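Local coordinates for protein KLLA0B12012p (PDB 6Y3P) that probably binds ATP through its C-terminal ATP-grasp domain of the tubulin-tyrosine ligase family and directly partners the mRNA decapping enzyme Dcp2, at residues A[220-225]-A[326-331]; A[229-234]-A[392-397]. All coordinates share one frame; numbering follows the deposited sequence.

Contact 1 of 2, residues A[220-225]-A[326-331]; sequences YVTCSG and LETFGF
V221 lays its CG2 methyl over one face of the F331 ring, 3.9 Å from the ring centroid and displaced toward the rim, a CH-pi contact two residues along from its own bridge partner, F329. With CG1 anti to the backbone N (chi1 178°), CG2 sits beside that N and reaches F331 CD1 at 3.5 Å. On the same face of the sheet, C223 SG comes obliquely to the F329 ring, 3.9 Å from CE1, a Cys sulfur-aromatic contact. E327 CG sits above one face of this ring, toward its rim, while the carboxylate leads away to a salt bridge with R77 and a hydrogen bond to the backbone N of Y74. The opposite side of the sheet carries T222 and T328, side by side and pointing the same way, with T222 OG1 3.3 Å from T328 CB. Two doubly bonded backbone pairs hold the strands in antiparallel register. V221 N gives to F329 O at 2.9 Å, and F329 N returns to V221 O at 2.7 Å, both bonds nearly straight and in the carbonyl planes. C223 and E327 repeat the exchange, and CA-H...O contacts such as T328 CA to V221 O fill the rungs between. V221, C223 and F331 pack against helix 290-313, whereas T222, S224 and L326 meet helix 357-375. This is an antiparallel sheet packed between two helices, alternate side chains facing each, as in the C-terminal part of the ATP-grasp fold.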
ATOM      1  N   TYR A 220       6.607   1.400   4.524  1.00 43.00           N
ATOM      2  CA  TYR A 220       6.621  -0.040   4.844  1.00 42.05           C
ATOM      3  C   TYR A 220       5.931  -0.273   6.173  1.00 43.86           C
ATOM      4  O   TYR A 220       6.266   0.359   7.169  1.00 41.70           O
ATOM      5  CB  TYR A 220       8.027  -0.634   4.847  1.00 43.60           C
ATOM      6  CG  TYR A 220       8.685  -0.486   3.497  1.00 44.77           C
ATOM      7  CD1 TYR A 220       8.225  -1.204   2.394  1.00 46.42           C
ATOM      8  CD2 TYR A 220       9.736   0.409   3.306  1.00 45.75           C
ATOM      9  CE1 TYR A 220       8.807  -1.050   1.136  1.00 49.24           C
ATOM     10  CE2 TYR A 220      10.334   0.566   2.054  1.00 47.62           C
ATOM     11  CZ  TYR A 220       9.875  -0.180   0.974  1.00 54.01           C
ATOM     12  OH  TYR A 220      10.441  -0.050  -0.262  1.00 54.97           O
ATOM     13  N   VAL A 221       4.926  -1.139   6.162  1.00 41.23           N
ATOM     14  CA  VAL A 221       4.098  -1.456   7.306  1.00 41.14           C
ATOM     15  C   VAL A 221       4.249  -2.939   7.587  1.00 46.25           C
ATOM     16  O   VAL A 221       4.016  -3.743   6.694  1.00 46.21           O
ATOM     17  CB  VAL A 221       2.630  -1.062   7.031  1.00 44.25           C
ATOM     18  CG1 VAL A 221       1.725  -1.443   8.208  1.00 44.21           C
ATOM     19  CG2 VAL A 221       2.507   0.423   6.716  1.00 43.66           C
ATOM     20  N   THR A 222       4.657  -3.305   8.815  1.00 42.98           N
ATOM     21  CA  THR A 222       4.824  -4.707   9.186  1.00 42.65           C
ATOM     22  C   THR A 222       3.744  -5.123  10.147  1.00 46.08           C
ATOM     23  O   THR A 222       3.570  -4.511  11.192  1.00 44.81           O
ATOM     24  CB  THR A 222       6.253  -5.017   9.721  1.00 49.47           C
ATOM     25  OG1 THR A 222       7.225  -4.513   8.816  1.00 50.86           O
ATOM     26  CG2 THR A 222       6.500  -6.506   9.937  1.00 46.90           C
ATOM     27  N   CYS A 223       3.005  -6.147   9.773  1.00 45.74           N
ATOM     28  CA  CYS A 223       2.022  -6.798  10.630  1.00 47.52           C
ATOM     29  C   CYS A 223       2.714  -7.964  11.213  1.00 48.75           C
ATOM     30  O   CYS A 223       3.344  -8.705  10.478  1.00 46.97           O
ATOM     31  CB  CYS A 223       0.799  -7.247   9.843  1.00 49.20           C
ATOM     32  SG  CYS A 223      -0.345  -5.914   9.496  1.00 53.57           S
ATOM     33  N   SER A 224       2.566  -8.163  12.503  1.00 47.32           N
ATOM     34  CA  SER A 224       3.162  -9.296  13.199  1.00 48.26           C
ATOM     35  C   SER A 224       2.115 -10.037  14.056  1.00 50.98           C
ATOM     36  O   SER A 224       1.475  -9.416  14.902  1.00 49.87           O
ATOM     37  CB  SER A 224       4.328  -8.829  14.062  1.00 51.64           C
ATOM     38  OG  SER A 224       4.893  -9.958  14.704  1.00 65.02           O
ATOM     39  N   GLY A 225       1.959 -11.339  13.807  1.00 48.69           N
ATOM     40  CA  GLY A 225       1.058 -12.239  14.525  1.00 49.18           C
ATOM     41  C   GLY A 225      -0.399 -11.824  14.513  1.00 54.42           C
ATOM     42  O   GLY A 225      -0.877 -11.289  13.509  1.00 51.81           O
ATOM     43  N   LEU A 326       3.854 -13.037   9.795  1.00 43.49           N
ATOM     44  CA  LEU A 326       4.262 -11.641   9.800  1.00 45.36           C
ATOM     45  C   LEU A 326       4.274 -11.221   8.344  1.00 51.69           C
ATOM     46  O   LEU A 326       4.379 -12.080   7.478  1.00 53.52           O
ATOM     47  CB  LEU A 326       5.589 -11.285  10.534  1.00 45.75           C
ATOM     48  CG  LEU A 326       6.935 -11.809  10.008  1.00 50.41           C
ATOM     49  CD1 LEU A 326       7.392 -11.068   8.733  1.00 49.24           C
ATOM     50  CD2 LEU A 326       7.975 -11.601  11.054  1.00 52.04           C
ATOM     51  N   GLU A 327       4.122  -9.946   8.062  1.00 47.53           N
ATOM     52  CA  GLU A 327       4.167  -9.500   6.683  1.00 46.60           C
ATOM     53  C   GLU A 327       4.493  -8.034   6.613  1.00 49.08           C
ATOM     54  O   GLU A 327       3.905  -7.255   7.352  1.00 47.70           O
ATOM     55  CB  GLU A 327       2.861  -9.815   5.909  1.00 47.18           C
ATOM     56  CG  GLU A 327       3.033  -9.620   4.405  1.00 53.12           C
ATOM     57  CD  GLU A 327       1.955 -10.127   3.469  1.00 59.16           C
ATOM     58  OE1 GLU A 327       1.085 -10.898   3.929  1.00 49.95           O
ATOM     59  OE2 GLU A 327       1.982  -9.751   2.272  1.00 51.35           O
ATOM     60  N   THR A 328       5.388  -7.646   5.688  1.00 45.95           N
ATOM     61  CA  THR A 328       5.631  -6.227   5.506  1.00 44.84           C
ATOM     62  C   THR A 328       5.017  -5.850   4.155  1.00 49.60           C
ATOM     63  O   THR A 328       5.250  -6.497   3.132  1.00 49.18           O
ATOM     64  CB  THR A 328       7.057  -5.743   5.809  1.00 48.35           C
ATOM     65  OG1 THR A 328       7.571  -4.970   4.731  1.00 53.81           O
ATOM     66  CG2 THR A 328       7.997  -6.825   6.226  1.00 42.22           C
ATOM     67  N   PHE A 329       4.150  -4.850   4.198  1.00 45.08           N
ATOM     68  CA  PHE A 329       3.426  -4.354   3.045  1.00 44.65           C
ATOM     69  C   PHE A 329       3.969  -2.973   2.682  1.00 49.20           C
ATOM     70  O   PHE A 329       4.494  -2.264   3.545  1.00 47.41           O
ATOM     71  CB  PHE A 329       1.930  -4.199   3.381  1.00 45.62           C
ATOM     72  CG  PHE A 329       1.221  -5.428   3.898  1.00 46.20           C
ATOM     73  CD1 PHE A 329       1.168  -5.697   5.262  1.00 47.59           C
ATOM     74  CD2 PHE A 329       0.532  -6.269   3.029  1.00 47.79           C
ATOM     75  CE1 PHE A 329       0.466  -6.812   5.747  1.00 48.77           C
ATOM     76  CE2 PHE A 329      -0.176  -7.381   3.513  1.00 49.92           C
ATOM     77  CZ  PHE A 329      -0.195  -7.648   4.867  1.00 47.62           C
ATOM     78  N   GLY A 330       3.778  -2.607   1.412  1.00 45.13           N
ATOM     79  CA  GLY A 330       4.111  -1.303   0.866  1.00 44.17           C
ATOM     80  C   GLY A 330       2.869  -0.441   0.747  1.00 48.05           C
ATOM     81  O   GLY A 330       2.030  -0.682  -0.125  1.00 46.83           O
ATOM     82  N   PHE A 331       2.711   0.545   1.660  1.00 45.74           N
ATOM     83  CA  PHE A 331       1.567   1.448   1.635  1.00 45.25           C
ATOM     84  C   PHE A 331       1.897   2.673   0.808  1.00 49.80           C
ATOM     85  O   PHE A 331       2.879   3.355   1.081  1.00 50.39           O
ATOM     86  CB  PHE A 331       1.120   1.848   3.042  1.00 45.77           C
ATOM     87  CG  PHE A 331       0.180   0.898   3.736  1.00 45.80           C
ATOM     88  CD1 PHE A 331       0.545  -0.425   3.966  1.00 46.74           C
ATOM     89  CD2 PHE A 331      -0.999   1.360   4.303  1.00 46.43           C
ATOM     90  CE1 PHE A 331      -0.287  -1.273   4.683  1.00 47.64           C
ATOM     91  CE2 PHE A 331      -1.834   0.505   5.018  1.00 48.38           C
ATOM     92  CZ  PHE A 331      -1.472  -0.806   5.205  1.00 46.32           C
TER

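Contact 2 of 2, residues A[229-234]-A[392-397]; sequences VFVYDR and VEVLKL
A beta bulge interrupts the antiparallel pairing of strand 228-239 with strand 391-396, the register slipping by one residue between V229 and F230. V229 takes part in bonds to two successive residues of the other strand: its N donates to L395 O at 2.8 Å, and its O accepts from V394 N at 2.9 Å. V394 is the extra residue, its psi of -16° turning the chain out of the extended form, and L395 returns to a beta conformation. Regular pairing resumes at V231 and V392, which exchange two backbone bonds; the one from V231 N to V392 O is 2.9 Å long.

The bulge swings V394 onto the valines of the other strand. Its CG2, in the crowded position between backbone N and carbonyl carbon (chi1 -59°, defined by CG1), touches V231 CG2 at 3.7 Å, the two side chains crossing at about a right angle. The same methyl meets V229 CG1 at 3.9 Å, while V229 CG2 lies beside L395 CB, these two side chains pointing the same way. V229 and V231 both rest on V304 of helix 290-313. On the reverse face the F230 ring crosses the E393 chain obliquely, CE1 being 3.7 Å from E393 CB, and it also stacks with F391. E393 runs on, extended, to a hydrogen bond between OE2 and Q228 and a salt bridge with K396 NZ whose hydrogen bond is weak. At the far end D233 OD2 touches V392 CG2 at 3.6 Å, while D233 OD1 accepts from H301. Two residues facing one, with helix-like torsions at the first, are consistent with a classic bulge, here where the C-terminal strand 391-396 pairs with strand 228-239 in the antiparallel sheet of the ATP-grasp domain.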
ATOM      1  N   VAL A 229       0.652  -4.053  14.652  1.00 47.54           N
ATOM      2  CA  VAL A 229       0.889  -3.299  13.423  1.00 45.53           C
ATOM      3  C   VAL A 229       1.995  -2.297  13.677  1.00 47.37           C
ATOM      4  O   VAL A 229       1.920  -1.519  14.625  1.00 46.95           O
ATOM      5  CB  VAL A 229      -0.368  -2.650  12.801  1.00 48.12           C
ATOM      6  CG1 VAL A 229      -0.035  -2.076  11.418  1.00 46.92           C
ATOM      7  CG2 VAL A 229      -1.533  -3.641  12.707  1.00 47.57           C
ATOM      8  N   PHE A 230       3.046  -2.362  12.853  1.00 43.23           N
ATOM      9  CA  PHE A 230       4.221  -1.538  12.997  1.00 42.73           C
ATOM     10  C   PHE A 230       4.463  -0.741  11.744  1.00 48.41           C
ATOM     11  O   PHE A 230       4.557  -1.299  10.648  1.00 48.29           O
ATOM     12  CB  PHE A 230       5.443  -2.408  13.289  1.00 44.67           C
ATOM     13  CG  PHE A 230       5.373  -3.190  14.574  1.00 46.17           C
ATOM     14  CD1 PHE A 230       5.795  -2.626  15.772  1.00 49.05           C
ATOM     15  CD2 PHE A 230       4.907  -4.498  14.585  1.00 47.80           C
ATOM     16  CE1 PHE A 230       5.744  -3.352  16.955  1.00 49.85           C
ATOM     17  CE2 PHE A 230       4.867  -5.225  15.768  1.00 51.43           C
ATOM     18  CZ  PHE A 230       5.278  -4.644  16.947  1.00 49.39           C
ATOM     19  N   VAL A 231       4.541   0.573  11.904  1.00 44.87           N
ATOM     20  CA  VAL A 231       4.838   1.470  10.797  1.00 43.48           C
ATOM     21  C   VAL A 231       6.316   1.847  10.900  1.00 47.19           C
ATOM     22  O   VAL A 231       6.809   2.193  11.971  1.00 46.86           O
ATOM     23  CB  VAL A 231       3.896   2.694  10.787  1.00 46.77           C
ATOM     24  CG1 VAL A 231       4.343   3.737   9.775  1.00 46.16           C
ATOM     25  CG2 VAL A 231       2.450   2.281  10.523  1.00 45.77           C
ATOM     26  N   TYR A 232       7.026   1.711   9.791  1.00 44.60           N
ATOM     27  CA  TYR A 232       8.427   2.082   9.657  1.00 43.61           C
ATOM     28  C   TYR A 232       8.476   3.584   9.274  1.00 48.45           C
ATOM     29  O   TYR A 232       7.994   3.970   8.203  1.00 46.87           O
ATOM     30  CB  TYR A 232       9.115   1.190   8.602  1.00 42.32           C
ATOM     31  CG  TYR A 232      10.609   1.402   8.542  1.00 41.51           C
ATOM     32  CD1 TYR A 232      11.377   1.450   9.708  1.00 43.55           C
ATOM     33  CD2 TYR A 232      11.261   1.538   7.326  1.00 41.50           C
ATOM     34  CE1 TYR A 232      12.755   1.664   9.660  1.00 43.86           C
ATOM     35  CE2 TYR A 232      12.640   1.741   7.264  1.00 43.06           C
ATOM     36  CZ  TYR A 232      13.382   1.801   8.435  1.00 47.40           C
ATOM     37  OH  TYR A 232      14.737   1.976   8.370  1.00 46.02           O
ATOM     38  N   ASP A 233       9.002   4.420  10.185  1.00 46.52           N
ATOM     39  CA  ASP A 233       9.048   5.882  10.041  1.00 47.07           C
ATOM     40  C   ASP A 233      10.074   6.426   9.046  1.00 50.00           C
ATOM     41  O   ASP A 233      10.057   7.621   8.795  1.00 50.29           O
ATOM     42  CB  ASP A 233       9.223   6.582  11.405  1.00 49.25           C
ATOM     43  CG  ASP A 233       7.897   6.837  12.104  1.00 55.46           C
ATOM     44  OD1 ASP A 233       6.837   6.546  11.496  1.00 53.52           O
ATOM     45  OD2 ASP A 233       7.919   7.327  13.254  1.00 59.63           O
ATOM     46  N   ARG A 234      10.942   5.582   8.487  1.00 44.00           N
ATOM     47  CA  ARG A 234      11.891   6.018   7.468  1.00 42.09           C
ATOM     48  C   ARG A 234      11.204   5.674   6.148  1.00 44.55           C
ATOM     49  O   ARG A 234      11.254   4.530   5.687  1.00 46.25           O
ATOM     50  CB  ARG A 234      13.240   5.316   7.638  1.00 39.51           C
ATOM     51  CG  ARG A 234      13.915   5.624   9.001  1.00 45.64           C
ATOM     52  CD  ARG A 234      15.378   5.172   9.042  1.00 48.70           C
ATOM     53  NE  ARG A 234      16.184   5.849   8.021  1.00 44.60           N
ATOM     54  CZ  ARG A 234      17.388   5.460   7.626  1.00 53.83           C
ATOM     55  NH1 ARG A 234      17.966   4.400   8.181  1.00 39.63           N
ATOM     56  NH2 ARG A 234      18.034   6.136   6.683  1.00 48.81           N
ATOM     57  N   VAL A 392       7.419   1.870  14.839  1.00 47.44           N
ATOM     58  CA  VAL A 392       6.383   2.265  15.786  1.00 47.28           C
ATOM     59  C   VAL A 392       5.133   1.380  15.760  1.00 50.79           C
ATOM     60  O   VAL A 392       4.506   1.216  14.712  1.00 49.72           O
ATOM     61  CB  VAL A 392       6.052   3.762  15.527  1.00 50.31           C
ATOM     62  CG1 VAL A 392       5.040   4.310  16.536  1.00 50.29           C
ATOM     63  CG2 VAL A 392       7.328   4.610  15.505  1.00 49.83           C
ATOM     64  N   GLU A 393       4.743   0.867  16.934  1.00 49.08           N
ATOM     65  CA  GLU A 393       3.530   0.076  17.085  1.00 49.13           C
ATOM     66  C   GLU A 393       2.329   1.016  17.090  1.00 53.52           C
ATOM     67  O   GLU A 393       2.180   1.799  18.031  1.00 54.78           O
ATOM     68  CB  GLU A 393       3.568  -0.750  18.352  1.00 51.06           C
ATOM     69  CG  GLU A 393       2.557  -1.876  18.306  1.00 61.37           C
ATOM     70  CD  GLU A 393       2.280  -2.439  19.676  1.00 81.93           C
ATOM     71  OE1 GLU A 393       1.345  -1.942  20.342  1.00 82.04           O
ATOM     72  OE2 GLU A 393       3.058  -3.308  20.123  1.00 80.87           O
ATOM     73  N   VAL A 394       1.482   0.935  16.032  1.00 46.63           N
ATOM     74  CA  VAL A 394       0.337   1.828  15.824  1.00 45.55           C
ATOM     75  C   VAL A 394      -1.000   1.165  16.162  1.00 51.81           C
ATOM     76  O   VAL A 394      -2.014   1.852  16.310  1.00 52.98           O
ATOM     77  CB  VAL A 394       0.341   2.450  14.398  1.00 48.53           C
ATOM     78  CG1 VAL A 394       1.616   3.234  14.151  1.00 47.51           C
ATOM     79  CG2 VAL A 394       0.145   1.384  13.310  1.00 48.48           C
ATOM     80  N   LEU A 395      -1.008  -0.162  16.265  1.00 47.58           N
ATOM     81  CA  LEU A 395      -2.196  -0.933  16.637  1.00 46.47           C
ATOM     82  C   LEU A 395      -1.774  -2.227  17.241  1.00 50.63           C
ATOM     83  O   LEU A 395      -0.821  -2.845  16.761  1.00 49.85           O
ATOM     84  CB  LEU A 395      -3.122  -1.207  15.433  1.00 45.32           C
ATOM     85  CG  LEU A 395      -4.477  -1.872  15.748  1.00 49.13           C
ATOM     86  CD1 LEU A 395      -5.444  -0.894  16.462  1.00 48.66           C
ATOM     87  CD2 LEU A 395      -5.110  -2.472  14.500  1.00 45.55           C
ATOM     88  N   LYS A 396      -2.498  -2.648  18.281  1.00 49.18           N
ATOM     89  CA  LYS A 396      -2.325  -3.939  18.925  1.00 50.34           C
ATOM     90  C   LYS A 396      -3.692  -4.494  19.244  1.00 58.51           C
ATOM     91  O   LYS A 396      -4.468  -3.845  19.954  1.00 59.81           O
ATOM     92  CB  LYS A 396      -1.469  -3.829  20.190  1.00 52.48           C
ATOM     93  CG  LYS A 396      -0.965  -5.175  20.719  1.00 63.01           C
ATOM     94  CD  LYS A 396      -0.968  -5.253  22.265  1.00 70.85           C
ATOM     95  CE  LYS A 396       0.105  -4.451  22.972  1.00 77.34           C
ATOM     96  NZ  LYS A 396       1.476  -4.975  22.724  1.00 88.16           N
ATOM     97  N   LEU A 397      -4.008  -5.674  18.700  1.00 56.52           N
ATOM     98  CA  LEU A 397      -5.254  -6.380  19.003  1.00 58.21           C
ATOM     99  C   LEU A 397      -4.930  -7.649  19.773  1.00 67.01           C
ATOM    100  O   LEU A 397      -3.986  -8.363  19.410  1.00 65.28           O
ATOM    101  CB  LEU A 397      -6.041  -6.744  17.734  1.00 58.16           C
ATOM    102  CG  LEU A 397      -6.500  -5.593  16.832  1.00 62.45           C
ATOM    103  CD1 LEU A 397      -7.056  -6.137  15.543  1.00 63.41           C
ATOM    104  CD2 LEU A 397      -7.552  -4.721  17.509  1.00 63.02           C
TER

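How the contacts relate
The two contacts are separate strand pairings in one antiparallel sheet, their centres about 9 Å apart. Strands 215-224 and 228-239 follow each other in the chain and pair as neighbours; strand 326-335 adds to 215-224 in contact 1, and strand 391-396 to 228-239 in contact 2. Probable backbone hydrogen bonds join them, from T222 N to F230 O at 2.7 Å and from Y232 N to Y220 O at 3.0 Å. V221 CG1 meets V229 CG1 at 3.7 Å, making one apolar layer that shares V304 and F308 of helix 290-313, while helix 357-375 covers the reverse face at both contacts.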